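Local structure of gentamicin resistance protein (Enterococcus gallinarum, 6CTZ) at residues L146-A151 with Q266-L271; D226-L231 with L260-D265; W38-P43 with N83-Y88; T10-I15 with Y73-K78. The protein confers resistance to gentamicin and related aminoglycosides, probably by transferring phosphate from a guanosine nucleotide to the 2''-hydroxyl of the antibiotic. The protein carries 2 engineered substitutions. All blocks are in the same frame, centred on the assembly; numbering follows the deposited sequence.

Interaction 1. Residues L146-A151 with Q266-L271. With KAN (kanamycin a), chain E.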
# COMPACT_ATOMS: atom_id res chain seq x y z
N LEU A 146 2.33 -14.43 12.69
CA LEU A 146 2.76 -15.03 13.95
C LEU A 146 3.58 -14.04 14.77
O LEU A 146 3.34 -13.86 15.97
CB LEU A 146 3.57 -16.30 13.66
CG LEU A 146 4.16 -17.01 14.88
CD1 LEU A 146 3.06 -17.48 15.81
CD2 LEU A 146 5.04 -18.17 14.44
N LEU A 147 4.56 -13.39 14.14
CA LEU A 147 5.36 -12.38 14.84
C LEU A 147 4.48 -11.24 15.33
O LEU A 147 4.69 -10.72 16.44
CB LEU A 147 6.46 -11.86 13.92
CG LEU A 147 7.53 -12.88 13.53
CD1 LEU A 147 8.48 -12.29 12.50
CD2 LEU A 147 8.28 -13.33 14.77
N LEU A 148 3.50 -10.83 14.53
CA LEU A 148 2.58 -9.78 14.96
C LEU A 148 1.82 -10.19 16.20
O LEU A 148 1.68 -9.41 17.14
CB LEU A 148 1.62 -9.44 13.82
CG LEU A 148 0.61 -8.32 14.11
CD1 LEU A 148 1.33 -7.00 14.28
CD2 LEU A 148 -0.42 -8.23 13.00
N SER A 149 1.32 -11.43 16.24
CA SER A 149 0.54 -11.87 17.40
C SER A 149 1.37 -11.84 18.68
O SER A 149 0.84 -11.58 19.76
CB SER A 149 -0.05 -13.25 17.16
OG SER A 149 0.95 -14.25 17.23
N GLU A 150 2.68 -12.09 18.58
CA GLU A 150 3.54 -11.98 19.75
C GLU A 150 3.70 -10.53 20.19
O GLU A 150 3.72 -10.24 21.39
CB GLU A 150 4.90 -12.62 19.46
CG GLU A 150 4.81 -14.09 19.07
CD GLU A 150 6.14 -14.66 18.60
OE1 GLU A 150 7.14 -13.91 18.61
OE2 GLU A 150 6.17 -15.84 18.20
N ALA A 151 3.83 -9.61 19.26
CA ALA A 151 3.96 -8.22 19.60
C ALA A 151 2.72 -7.67 20.22
O ALA A 151 2.78 -6.82 21.06
CB ALA A 151 4.34 -7.42 18.37
N GLN A 266 -5.33 -3.18 11.65
CA GLN A 266 -5.69 -2.30 12.73
C GLN A 266 -4.70 -2.48 13.89
O GLN A 266 -4.31 -1.52 14.47
CB GLN A 266 -7.13 -2.48 13.16
CG GLN A 266 -8.18 -2.21 12.11
CD GLN A 266 -8.01 -0.90 11.37
OE1 GLN A 266 -6.98 -0.61 10.86
NE2 GLN A 266 -9.00 -0.15 11.30
N VAL A 267 -4.29 -3.69 14.19
CA VAL A 267 -3.29 -3.96 15.22
C VAL A 267 -1.99 -3.30 14.83
O VAL A 267 -1.37 -2.66 15.63
CB VAL A 267 -3.05 -5.48 15.36
CG1 VAL A 267 -1.81 -5.81 16.13
CG2 VAL A 267 -4.25 -6.10 15.97
N SER A 268 -1.58 -3.45 13.59
CA SER A 268 -0.37 -2.87 13.09
C SER A 268 -0.38 -1.35 13.21
O SER A 268 0.61 -0.77 13.54
CB SER A 268 -0.14 -3.23 11.65
OG SER A 268 0.24 -4.56 11.50
N TYR A 269 -1.50 -0.75 12.92
CA TYR A 269 -1.64 0.70 13.01
C TYR A 269 -1.45 1.17 14.45
O TYR A 269 -0.75 2.16 14.70
CB TYR A 269 -3.02 1.10 12.48
CG TYR A 269 -3.24 2.59 12.40
CD1 TYR A 269 -2.56 3.36 11.47
CD2 TYR A 269 -4.16 3.22 13.22
CE1 TYR A 269 -2.77 4.72 11.38
CE2 TYR A 269 -4.39 4.58 13.14
CZ TYR A 269 -3.69 5.33 12.21
OH TYR A 269 -3.91 6.69 12.13
N LEU A 270 -2.06 0.47 15.40
CA LEU A 270 -1.85 0.79 16.81
C LEU A 270 -0.39 0.62 17.21
O LEU A 270 0.16 1.45 17.93
CB LEU A 270 -2.76 -0.07 17.68
CG LEU A 270 -2.57 0.09 19.19
CD1 LEU A 270 -2.73 1.55 19.59
CD2 LEU A 270 -3.57 -0.79 19.91
N LEU A 271 0.26 -0.46 16.75
CA LEU A 271 1.66 -0.67 17.10
C LEU A 271 2.54 0.46 16.60
O LEU A 271 3.52 0.84 17.26
CB LEU A 271 2.14 -2.01 16.55
CG LEU A 271 1.78 -3.22 17.41
CD1 LEU A 271 2.09 -4.49 16.66
CD2 LEU A 271 2.55 -3.17 18.72
C1 KAN E . -4.95 3.36 8.74
C2 KAN E . -5.94 2.65 9.66
C3 KAN E . -7.35 3.11 9.34
C4 KAN E . -7.39 4.62 9.54
C5 KAN E . -6.36 5.32 8.65
C6 KAN E . -6.33 6.82 8.90
C7 KAN E . -2.81 2.37 4.00
C8 KAN E . -2.05 2.78 5.26
C9 KAN E . -2.94 2.55 6.49
C10 KAN E . -4.27 3.30 6.38
C11 KAN E . -4.98 2.93 5.08
C12 KAN E . -4.09 3.18 3.87
C13 KAN E . 0.21 2.44 6.07
C14 KAN E . 1.53 2.06 5.42
C15 KAN E . 1.62 0.54 5.33
C16 KAN E . 1.44 -0.07 6.71
C17 KAN E . 0.15 0.43 7.33
C18 KAN E . 0.05 -0.08 8.76
N1 KAN E . -5.30 7.40 8.06
N2 KAN E . -6.22 3.68 4.93
N3 KAN E . -1.95 2.56 2.83
N4 KAN E . 2.88 0.08 4.75
O5 KAN E . -5.04 4.79 8.81
O6 KAN E . -5.83 1.24 9.46
O7 KAN E . -8.30 2.48 10.20
O8 KAN E . -8.70 5.09 9.22
O9 KAN E . -5.17 2.89 7.41
O10 KAN E . -2.24 3.04 7.66
O11 KAN E . -0.88 1.95 5.29
O12 KAN E . 0.15 1.85 7.37
O13 KAN E . 1.60 2.70 4.15
O14 KAN E . 1.37 -1.51 6.66
O15 KAN E . -1.18 0.40 9.34
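Leu-148 and Ala-151 are the residues of 146-151 that meet helix segment 266-271, whose opposite flank carries the antibiotic. At its start, Gln-266 turns to the kanamycin: a chain bent at chi2 (-50°) brings the amide to the sugar, where NE2 donates to KAN O7 at 2.9 Å (161°) and OE1 lies 2.6 Å from KAN O6. Val-267 follows on the side facing Leu-148, with CG1 3.8 Å from Leu-148 CD1. The two helices, 141-155 and 251-276, belong to the helical C-terminal lobe of the kinase-like aminoglycoside phosphotransferase fold; the segments run at 53° to each other with their axes 10.8 Å apart at closest. Ser-268 OG faces both methyls of Leu-148, 3.9 Å from CD1, while donating a hydrogen bond to the carbonyl oxygen of Phe-264, one turn back. Tyr-269 points to the drug, and KAN C2 sits 3.8 Å above the centre of one face of its ring; its hydroxyl is hydrogen-bonded to Glu-284. Leu-271 closes the turn begun by Val-267: its CD1 lies 3.5 Å from Leu-148 CD1 and 4.1 Å from Ala-151 CB.

Interaction 2. Residues D226-L231 with L260-D265. With KAN (kanamycin a), chain E.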
# COMPACT_ATOMS: atom_id res chain seq x y z
N ASP A 226 -3.45 -8.02 -1.39
CA ASP A 226 -3.72 -6.78 -2.12
C ASP A 226 -5.18 -6.40 -2.10
O ASP A 226 -5.54 -5.36 -2.67
CB ASP A 226 -3.16 -6.84 -3.54
CG ASP A 226 -1.74 -6.29 -3.66
OD1 ASP A 226 -1.20 -5.71 -2.68
OD2 ASP A 226 -1.17 -6.42 -4.76
N TYR A 227 -6.05 -7.18 -1.46
CA TYR A 227 -7.42 -6.74 -1.23
C TYR A 227 -7.60 -5.97 0.08
O TYR A 227 -8.69 -5.42 0.28
CB TYR A 227 -8.36 -7.94 -1.20
CG TYR A 227 -8.55 -8.65 -2.53
CD1 TYR A 227 -9.22 -8.03 -3.58
CD2 TYR A 227 -8.11 -9.96 -2.70
CE1 TYR A 227 -9.42 -8.68 -4.78
CE2 TYR A 227 -8.31 -10.62 -3.91
CZ TYR A 227 -8.96 -9.97 -4.94
OH TYR A 227 -9.20 -10.60 -6.14
N VAL A 228 -6.59 -5.91 0.96
CA VAL A 228 -6.83 -5.44 2.33
C VAL A 228 -7.37 -4.02 2.37
O VAL A 228 -8.33 -3.74 3.10
CB VAL A 228 -5.60 -5.64 3.23
CG1 VAL A 228 -4.42 -4.79 2.80
CG2 VAL A 228 -5.95 -5.33 4.69
N TYR A 229 -6.76 -3.10 1.61
CA TYR A 229 -7.22 -1.71 1.63
C TYR A 229 -8.37 -1.44 0.68
O TYR A 229 -9.11 -0.47 0.87
CB TYR A 229 -6.06 -0.72 1.44
CG TYR A 229 -5.00 -0.94 2.49
CD1 TYR A 229 -5.27 -0.73 3.84
CD2 TYR A 229 -3.72 -1.38 2.14
CE1 TYR A 229 -4.31 -0.97 4.81
CE2 TYR A 229 -2.76 -1.61 3.10
CZ TYR A 229 -3.06 -1.42 4.44
OH TYR A 229 -2.11 -1.65 5.40
N LEU A 230 -8.57 -2.30 -0.33
CA LEU A 230 -9.84 -2.25 -1.04
C LEU A 230 -10.99 -2.49 -0.07
O LEU A 230 -11.99 -1.77 -0.09
CB LEU A 230 -9.85 -3.28 -2.18
CG LEU A 230 -8.82 -3.03 -3.30
CD1 LEU A 230 -9.04 -4.00 -4.45
CD2 LEU A 230 -8.82 -1.59 -3.78
N LEU A 231 -10.85 -3.49 0.80
CA LEU A 231 -11.92 -3.77 1.75
C LEU A 231 -12.03 -2.65 2.79
O LEU A 231 -13.13 -2.14 3.05
CB LEU A 231 -11.69 -5.12 2.42
CG LEU A 231 -12.80 -5.59 3.37
CD1 LEU A 231 -14.16 -5.59 2.68
CD2 LEU A 231 -12.50 -6.97 3.95
N LEU A 260 -9.80 -10.73 8.06
CA LEU A 260 -8.79 -11.04 9.06
C LEU A 260 -7.55 -10.17 8.85
O LEU A 260 -7.01 -9.60 9.80
CB LEU A 260 -8.45 -12.53 9.03
CG LEU A 260 -9.58 -13.44 9.55
CD1 LEU A 260 -9.39 -14.88 9.06
CD2 LEU A 260 -9.69 -13.40 11.06
N PHE A 261 -7.09 -10.04 7.59
CA PHE A 261 -6.00 -9.10 7.30
C PHE A 261 -6.35 -7.69 7.76
O PHE A 261 -5.48 -6.96 8.22
CB PHE A 261 -5.70 -9.07 5.80
CG PHE A 261 -5.12 -10.35 5.24
CD1 PHE A 261 -4.45 -11.25 6.04
CD2 PHE A 261 -5.25 -10.63 3.89
CE1 PHE A 261 -3.92 -12.42 5.50
CE2 PHE A 261 -4.73 -11.78 3.35
CZ PHE A 261 -4.06 -12.68 4.15
N VAL A 262 -7.61 -7.27 7.60
CA VAL A 262 -8.01 -5.94 8.05
C VAL A 262 -7.85 -5.81 9.56
O VAL A 262 -7.36 -4.79 10.05
CB VAL A 262 -9.43 -5.58 7.58
CG1 VAL A 262 -9.90 -4.28 8.23
CG2 VAL A 262 -9.48 -5.44 6.07
N THR A 263 -8.28 -6.83 10.32
CA THR A 263 -8.04 -6.82 11.76
C THR A 263 -6.56 -6.66 12.07
O THR A 263 -6.17 -5.84 12.91
CB THR A 263 -8.57 -8.11 12.40
OG1 THR A 263 -9.97 -8.26 12.15
CG2 THR A 263 -8.30 -8.11 13.93
N PHE A 264 -5.72 -7.44 11.39
CA PHE A 264 -4.29 -7.37 11.67
C PHE A 264 -3.72 -6.01 11.29
O PHE A 264 -2.81 -5.50 11.96
CB PHE A 264 -3.56 -8.51 10.96
CG PHE A 264 -4.12 -9.88 11.27
CD1 PHE A 264 -4.75 -10.14 12.48
CD2 PHE A 264 -4.04 -10.89 10.33
CE1 PHE A 264 -5.29 -11.39 12.75
CE2 PHE A 264 -4.58 -12.14 10.59
CZ PHE A 264 -5.20 -12.39 11.81
N ASP A 265 -4.27 -5.39 10.23
CA ASP A 265 -3.86 -4.04 9.88
C ASP A 265 -4.18 -3.05 11.00
O ASP A 265 -3.37 -2.16 11.30
CB ASP A 265 -4.52 -3.60 8.58
CG ASP A 265 -4.12 -2.20 8.18
OD1 ASP A 265 -2.91 -1.96 7.94
OD2 ASP A 265 -5.00 -1.31 8.11
C1 KAN E . -4.95 3.36 8.74
C2 KAN E . -5.94 2.65 9.66
C3 KAN E . -7.35 3.11 9.34
C4 KAN E . -7.39 4.62 9.54
C5 KAN E . -6.36 5.32 8.65
C6 KAN E . -6.33 6.82 8.90
C7 KAN E . -2.81 2.37 4.00
C8 KAN E . -2.05 2.78 5.26
C9 KAN E . -2.94 2.55 6.49
C10 KAN E . -4.27 3.30 6.38
C11 KAN E . -4.98 2.93 5.08
C12 KAN E . -4.09 3.18 3.87
C13 KAN E . 0.21 2.44 6.07
C14 KAN E . 1.53 2.06 5.42
C15 KAN E . 1.62 0.54 5.33
C16 KAN E . 1.44 -0.07 6.71
C17 KAN E . 0.15 0.43 7.33
C18 KAN E . 0.05 -0.08 8.76
N1 KAN E . -5.30 7.40 8.06
N2 KAN E . -6.22 3.68 4.93
N3 KAN E . -1.95 2.56 2.83
N4 KAN E . 2.88 0.08 4.75
O5 KAN E . -5.04 4.79 8.81
O6 KAN E . -5.83 1.24 9.46
O7 KAN E . -8.30 2.48 10.20
O8 KAN E . -8.70 5.09 9.22
O9 KAN E . -5.17 2.89 7.41
O10 KAN E . -2.24 3.04 7.66
O11 KAN E . -0.88 1.95 5.29
O12 KAN E . 0.15 1.85 7.37
O13 KAN E . 1.60 2.70 4.15
O14 KAN E . 1.37 -1.51 6.66
O15 KAN E . -1.18 0.40 9.34
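Tyr-229 and Asp-265 cross at about a right angle, ring and carboxylate planes turned 79° apart, and the phenol donates to Asp-265 OD1 from Tyr-229 OH at 2.7 Å. The hydroxyl comes in from above the carboxylate plane, 58° out of it, while Asp-265 OD2 lies at the edge of the ring, 3.4 Å from Tyr-229 CE1. CG of Asp-265 stands anti to its backbone N (chi1 -180°), which directs the acid across to the tyrosine. The ring itself is sandwiched: Val-228 CG1 covers one face toward the rim, and KAN C7 lies 3.7 Å above the centre of the opposite face. Asp-265 also borders the drug, with OD2 3.0 Å from KAN O6 and a weak bond from KAN O15 to OD1, so one acid both steadies the phenol and lines the aminoglycoside pocket. Behind this polar pair the contact is apolar. Val-228 CG2 abuts Val-262 CG2 at 3.8 Å and Phe-261 CB at 3.9 Å, and Leu-231 crosses Val-262 at about a right angle, its CD2 4.0 Å from Val-262 CG2. The short helix 228-234 is thus laid against the middle of helix 251-276, with Phe-261 reaching on to helix 141-155, Asp-226 touching helix 106-125, and Tyr-227 and Leu-230 resting on helix 236-246.

Interaction 3. Residues W38-P43 with N83-Y88. With GDP (guanosine-5'-diphosphate), chain B.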
# COMPACT_ATOMS: atom_id res chain seq x y z
N TRP A 38 7.61 17.76 -11.69
CA TRP A 38 8.54 16.72 -11.25
C TRP A 38 8.30 16.41 -9.78
O TRP A 38 8.34 17.32 -8.94
CB TRP A 38 9.99 17.17 -11.42
CG TRP A 38 10.41 17.26 -12.85
CD1 TRP A 38 10.50 18.39 -13.61
CD2 TRP A 38 10.79 16.17 -13.69
NE1 TRP A 38 10.92 18.06 -14.87
CE2 TRP A 38 11.10 16.71 -14.96
CE3 TRP A 38 10.89 14.79 -13.50
CZ2 TRP A 38 11.52 15.91 -16.02
CZ3 TRP A 38 11.29 14.00 -14.56
CH2 TRP A 38 11.61 14.57 -15.81
N VAL A 39 8.09 15.15 -9.48
CA VAL A 39 7.97 14.73 -8.11
C VAL A 39 9.36 14.29 -7.63
O VAL A 39 9.96 13.45 -8.22
CB VAL A 39 7.00 13.51 -7.96
CG1 VAL A 39 6.98 13.01 -6.53
CG2 VAL A 39 5.61 13.85 -8.46
N PHE A 40 9.87 14.91 -6.59
CA PHE A 40 11.08 14.44 -5.92
C PHE A 40 10.69 13.81 -4.60
O PHE A 40 9.96 14.41 -3.80
CB PHE A 40 12.13 15.54 -5.78
CG PHE A 40 12.89 15.77 -7.05
CD1 PHE A 40 12.39 16.62 -8.02
CD2 PHE A 40 14.06 15.06 -7.30
CE1 PHE A 40 13.08 16.81 -9.21
CE2 PHE A 40 14.74 15.24 -8.48
CZ PHE A 40 14.25 16.11 -9.44
N ARG A 41 11.15 12.58 -4.40
CA ARG A 41 10.64 11.73 -3.33
C ARG A 41 11.82 11.28 -2.48
O ARG A 41 12.74 10.62 -2.98
CB ARG A 41 9.89 10.54 -3.94
CG ARG A 41 9.16 9.67 -2.94
CD ARG A 41 8.42 8.62 -3.73
NE ARG A 41 7.75 7.54 -3.03
CZ ARG A 41 8.18 6.28 -3.04
NH1 ARG A 41 9.34 5.96 -3.59
NH2 ARG A 41 7.44 5.32 -2.50
N PHE A 42 11.77 11.64 -1.20
CA PHE A 42 12.89 11.52 -0.28
C PHE A 42 12.56 10.54 0.84
O PHE A 42 11.62 10.80 1.62
CB PHE A 42 13.19 12.89 0.33
CG PHE A 42 13.70 13.90 -0.67
CD1 PHE A 42 15.05 14.01 -0.95
CD2 PHE A 42 12.81 14.74 -1.33
CE1 PHE A 42 15.52 14.94 -1.87
CE2 PHE A 42 13.27 15.67 -2.24
CZ PHE A 42 14.62 15.77 -2.52
N PRO A 43 13.28 9.43 0.97
CA PRO A 43 13.03 8.51 2.08
C PRO A 43 13.16 9.18 3.44
O PRO A 43 13.95 10.10 3.64
CB PRO A 43 14.11 7.43 1.89
CG PRO A 43 14.33 7.42 0.40
CD PRO A 43 14.23 8.87 -0.01
N ASN A 83 21.83 6.32 0.95
CA ASN A 83 20.65 7.16 1.18
C ASN A 83 20.22 7.77 -0.15
O ASN A 83 20.58 8.90 -0.48
CB ASN A 83 20.95 8.23 2.24
CG ASN A 83 21.04 7.66 3.65
OD1 ASN A 83 20.02 7.44 4.31
ND2 ASN A 83 22.26 7.42 4.12
N PRO A 84 19.45 7.03 -0.95
CA PRO A 84 19.04 7.52 -2.27
C PRO A 84 17.81 8.41 -2.20
O PRO A 84 17.06 8.41 -1.23
CB PRO A 84 18.69 6.23 -3.01
CG PRO A 84 18.14 5.35 -1.92
CD PRO A 84 18.95 5.66 -0.69
N PHE A 85 17.60 9.16 -3.29
CA PHE A 85 16.32 9.83 -3.53
C PHE A 85 16.08 9.87 -5.03
O PHE A 85 17.01 9.65 -5.82
CB PHE A 85 16.22 11.20 -2.85
CG PHE A 85 17.08 12.27 -3.46
CD1 PHE A 85 16.60 13.05 -4.50
CD2 PHE A 85 18.35 12.52 -2.96
CE1 PHE A 85 17.39 14.05 -5.05
CE2 PHE A 85 19.14 13.52 -3.52
CZ PHE A 85 18.65 14.28 -4.57
N VAL A 86 14.83 10.10 -5.44
CA VAL A 86 14.52 10.09 -6.85
C VAL A 86 13.60 11.18 -7.31
O VAL A 86 12.94 11.75 -6.55
CB VAL A 86 13.83 8.74 -7.27
CG1 VAL A 86 14.77 7.58 -7.05
CG2 VAL A 86 12.53 8.50 -6.47
N GLY A 87 13.60 11.42 -8.61
CA GLY A 87 12.68 12.34 -9.23
C GLY A 87 12.01 11.67 -10.42
O GLY A 87 12.66 11.01 -11.18
N TYR A 88 10.71 11.88 -10.56
CA TYR A 88 9.93 11.35 -11.63
C TYR A 88 8.86 12.32 -12.10
O TYR A 88 8.43 13.08 -11.32
CB TYR A 88 9.29 9.99 -11.25
CG TYR A 88 8.42 9.93 -9.99
CD1 TYR A 88 8.98 9.63 -8.79
CD2 TYR A 88 7.05 10.07 -10.04
CE1 TYR A 88 8.22 9.49 -7.66
CE2 TYR A 88 6.28 9.93 -8.90
CZ TYR A 88 6.89 9.62 -7.73
OH TYR A 88 6.18 9.45 -6.57
PB GDP B . 5.00 6.69 1.34
O1B GDP B . 5.79 5.51 0.84
O2B GDP B . 3.54 6.34 1.57
O3B GDP B . 5.65 7.36 2.53
O3A GDP B . 5.08 7.79 0.15
PA GDP B . 4.30 7.81 -1.27
O1A GDP B . 5.14 7.20 -2.34
O2A GDP B . 2.92 7.19 -1.11
O5' GDP B . 4.23 9.40 -1.55
C5' GDP B . 3.64 10.25 -0.57
C4' GDP B . 2.47 10.97 -1.18
O4' GDP B . 2.95 11.86 -2.18
C3' GDP B . 1.48 10.08 -1.91
O3' GDP B . 0.56 9.43 -1.03
C2' GDP B . 0.79 11.10 -2.78
O2' GDP B . -0.13 11.89 -2.00
C1' GDP B . 1.94 12.02 -3.17
N9 GDP B . 2.50 11.59 -4.46
C8 GDP B . 3.62 10.85 -4.68
N7 GDP B . 3.79 10.68 -6.02
C5 GDP B . 2.79 11.33 -6.65
C6 GDP B . 2.36 11.54 -8.03
O6 GDP B . 3.02 11.08 -8.99
N1 GDP B . 1.25 12.27 -8.22
C2 GDP B . 0.52 12.79 -7.21
N2 GDP B . -0.58 13.52 -7.50
N3 GDP B . 0.84 12.63 -5.91
C4 GDP B . 1.95 11.92 -5.61
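Arg-41 and Tyr-88, which meet where Arg-41 CD lies 3.7 Å from Tyr-88 OH, hold the GDP at two points. Arg-41, extended from CG to NE, presents the edge of its guanidinium to the alpha-phosphate: NE at 2.7 Å and NH2 at 3.0 Å both donate to GDP O1A. The Tyr-88 hydroxyl donates to GDP N7 at 2.7 Å, gripping the guanine. In the next shell, Val-39 CB lies over one face of the Tyr-88 ring, 3.9 Å from its centroid, and Glu-55 forms a salt bridge with Arg-41 NH1, a pairing reminiscent of the lysine-glutamate pair of protein kinases. Val-39, Arg-41 and Tyr-88 share one sheet face: Val-39 pairs with Tyr-88, and Arg-41, two residues on, with Val-86, both as antiparallel hydrogen-bonded pairs, each closed by two N-H...O bonds. On the other face the Phe-40 ring lies over Gly-87 CA, a CH-pi contact. Phe-42 and Phe-85 make an offset stack with centroids 4.7 Å apart and planes at 28°. Strands 29-34 and 73-78 flank the pair in the five-stranded N-lobe sheet, helix 2-11 packs on Phe-40 and Phe-42, and helix 46-62 packs against the Arg-41 side.

Interaction 4. Residues T10-I15 with Y73-K78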
# COMPACT_ATOMS: atom_id res chain seq x y z
N THR A 10 22.17 20.76 -7.12
CA THR A 10 23.56 20.31 -7.13
C THR A 10 23.73 19.09 -8.01
O THR A 10 24.67 19.00 -8.82
CB THR A 10 24.01 19.99 -5.71
OG1 THR A 10 24.04 21.19 -4.93
CG2 THR A 10 25.38 19.34 -5.71
N GLN A 11 22.84 18.11 -7.86
CA GLN A 11 23.01 16.82 -8.51
C GLN A 11 22.45 16.75 -9.91
O GLN A 11 22.86 15.88 -10.68
CB GLN A 11 22.43 15.72 -7.62
CG GLN A 11 23.05 15.76 -6.24
CD GLN A 11 22.57 14.67 -5.32
OE1 GLN A 11 22.25 13.56 -5.75
NE2 GLN A 11 22.53 14.97 -4.03
N PHE A 12 21.53 17.65 -10.29
CA PHE A 12 20.86 17.57 -11.58
C PHE A 12 20.94 18.91 -12.28
O PHE A 12 20.05 19.75 -12.15
CB PHE A 12 19.42 17.08 -11.41
CG PHE A 12 19.32 15.84 -10.58
CD1 PHE A 12 19.94 14.67 -10.99
CD2 PHE A 12 18.66 15.86 -9.36
CE1 PHE A 12 19.87 13.53 -10.21
CE2 PHE A 12 18.59 14.71 -8.58
CZ PHE A 12 19.19 13.56 -9.01
N PRO A 13 22.01 19.15 -13.05
CA PRO A 13 22.20 20.46 -13.68
C PRO A 13 21.13 20.85 -14.68
O PRO A 13 21.07 22.02 -15.06
CB PRO A 13 23.57 20.32 -14.37
CG PRO A 13 24.26 19.22 -13.63
CD PRO A 13 23.16 18.26 -13.26
N ASP A 14 20.30 19.91 -15.13
CA ASP A 14 19.25 20.24 -16.08
C ASP A 14 17.96 20.70 -15.42
O ASP A 14 16.99 20.99 -16.12
CB ASP A 14 18.98 19.08 -17.04
CG ASP A 14 18.62 17.80 -16.32
OD1 ASP A 14 19.10 17.60 -15.19
OD2 ASP A 14 17.86 16.98 -16.90
N ILE A 15 17.92 20.78 -14.09
CA ILE A 15 16.73 21.22 -13.37
C ILE A 15 16.97 22.62 -12.84
O ILE A 15 17.82 22.83 -11.96
CB ILE A 15 16.37 20.25 -12.23
CG1 ILE A 15 16.09 18.87 -12.81
CG2 ILE A 15 15.17 20.77 -11.44
CD1 ILE A 15 15.91 17.84 -11.76
N TYR A 73 11.55 6.70 -12.62
CA TYR A 73 12.58 7.53 -12.01
C TYR A 73 13.57 7.96 -13.08
O TYR A 73 14.34 7.15 -13.59
CB TYR A 73 13.26 6.74 -10.90
CG TYR A 73 12.36 6.24 -9.78
CD1 TYR A 73 11.12 6.83 -9.49
CD2 TYR A 73 12.76 5.16 -9.00
CE1 TYR A 73 10.33 6.35 -8.45
CE2 TYR A 73 11.98 4.69 -7.97
CZ TYR A 73 10.78 5.29 -7.70
OH TYR A 73 10.02 4.79 -6.66
N VAL A 74 13.54 9.24 -13.42
CA VAL A 74 14.48 9.82 -14.37
C VAL A 74 15.72 10.32 -13.66
O VAL A 74 16.83 10.24 -14.19
CB VAL A 74 13.77 10.95 -15.15
CG1 VAL A 74 14.77 11.79 -15.96
CG2 VAL A 74 12.69 10.36 -16.04
N TYR A 75 15.55 10.84 -12.45
CA TYR A 75 16.63 11.42 -11.67
C TYR A 75 16.88 10.52 -10.47
O TYR A 75 15.94 10.20 -9.72
CB TYR A 75 16.25 12.83 -11.22
CG TYR A 75 16.07 13.75 -12.41
CD1 TYR A 75 17.16 14.14 -13.18
CD2 TYR A 75 14.81 14.22 -12.77
CE1 TYR A 75 17.01 14.96 -14.27
CE2 TYR A 75 14.65 15.05 -13.87
CZ TYR A 75 15.75 15.42 -14.61
OH TYR A 75 15.60 16.24 -15.71
N ILE A 76 18.11 10.07 -10.31
CA ILE A 76 18.48 9.19 -9.20
C ILE A 76 19.59 9.90 -8.44
O ILE A 76 20.71 10.05 -8.95
CB ILE A 76 18.88 7.79 -9.67
CG1 ILE A 76 17.71 7.14 -10.42
CG2 ILE A 76 19.29 6.94 -8.48
CD1 ILE A 76 17.93 5.69 -10.79
N GLY A 77 19.26 10.39 -7.25
CA GLY A 77 20.17 11.15 -6.43
C GLY A 77 20.62 10.39 -5.19
O GLY A 77 20.19 9.27 -4.91
N LYS A 78 21.48 11.05 -4.43
CA LYS A 78 22.07 10.51 -3.23
C LYS A 78 22.19 11.57 -2.16
O LYS A 78 22.63 12.64 -2.44
CB LYS A 78 23.48 10.06 -3.62
CG LYS A 78 24.14 9.09 -2.72
CD LYS A 78 25.26 8.43 -3.47
CE LYS A 78 26.48 9.31 -3.47
NZ LYS A 78 26.59 10.10 -4.72
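Gln-11, at the end of its helix, pairs its amide with the backbone of Lys-78 through two hydrogen bonds. OE1 takes the Lys-78 N-H at 2.9 Å in its carbonyl plane, on a lone pair and nearly straight (163°), while NE2 gives a more bent bond to Lys-78 O at 2.8 Å; the amide thereby acts as an extra edge partner for strand 73-78. Phe-12, the first residue to leave the helix, lays its ring over Tyr-75 CB, which sits 3.8 Å from the ring centroid, with Gln-11 CB across the opposite face. The rim atom Phe-12 CZ reaches the peptide of Gly-77, 3.6 Å from its N. Phe-12 and Tyr-75 cross obliquely, their ring planes at 53°. Phe-12 also opens a type I beta turn to Ile-15 that carries Asp-14 to the end of the Tyr-75 side chain. There Asp-14, its CG set between the backbone N and the carbonyl carbon (chi1 56°), meets Tyr-75 tip to tip, the hydroxyl OH donating to OD2 at 2.7 Å from above the carboxylate plane. Ile-15 then places CD1 over the centre of the Tyr-75 ring, 3.7 Å from its centroid, and Val-74 CG1 lies over the other face. Val-74 and Tyr-75 form a classic beta bulge opposite Gly-87. The turn after helix 2-11 is thus fastened to the outermost strand 73-78 of the N-lobe sheet, with Phe-12 and Ile-15 reaching inward to Phe-40 of strand 38-43.

The four contacts divide between the two lobes. Interactions 1 and 2, centres 13 Å apart, share helix 251-276 and the kanamycin, and they join where Leu-148 CD2 packs on Phe-264 CB at 3.8 Å. Interactions 3 and 4, centres 9 Å apart, meet in the sheet, with Phe-85 O 2.8 Å from Gly-77 N and Gly-87 N 2.9 Å from Tyr-75 O. Interaction 3 bears on the nucleotide, whereas interaction 4 lies behind it, Tyr-75 about 13 Å from GDP by side chain. Between the lobes lies the active site: the centres of interactions 2 and 3 are 28 Å apart, but the side chain of Tyr-229 is about 9 Å, and that of Arg-41 about 4 Å, from a bound magnesium ion.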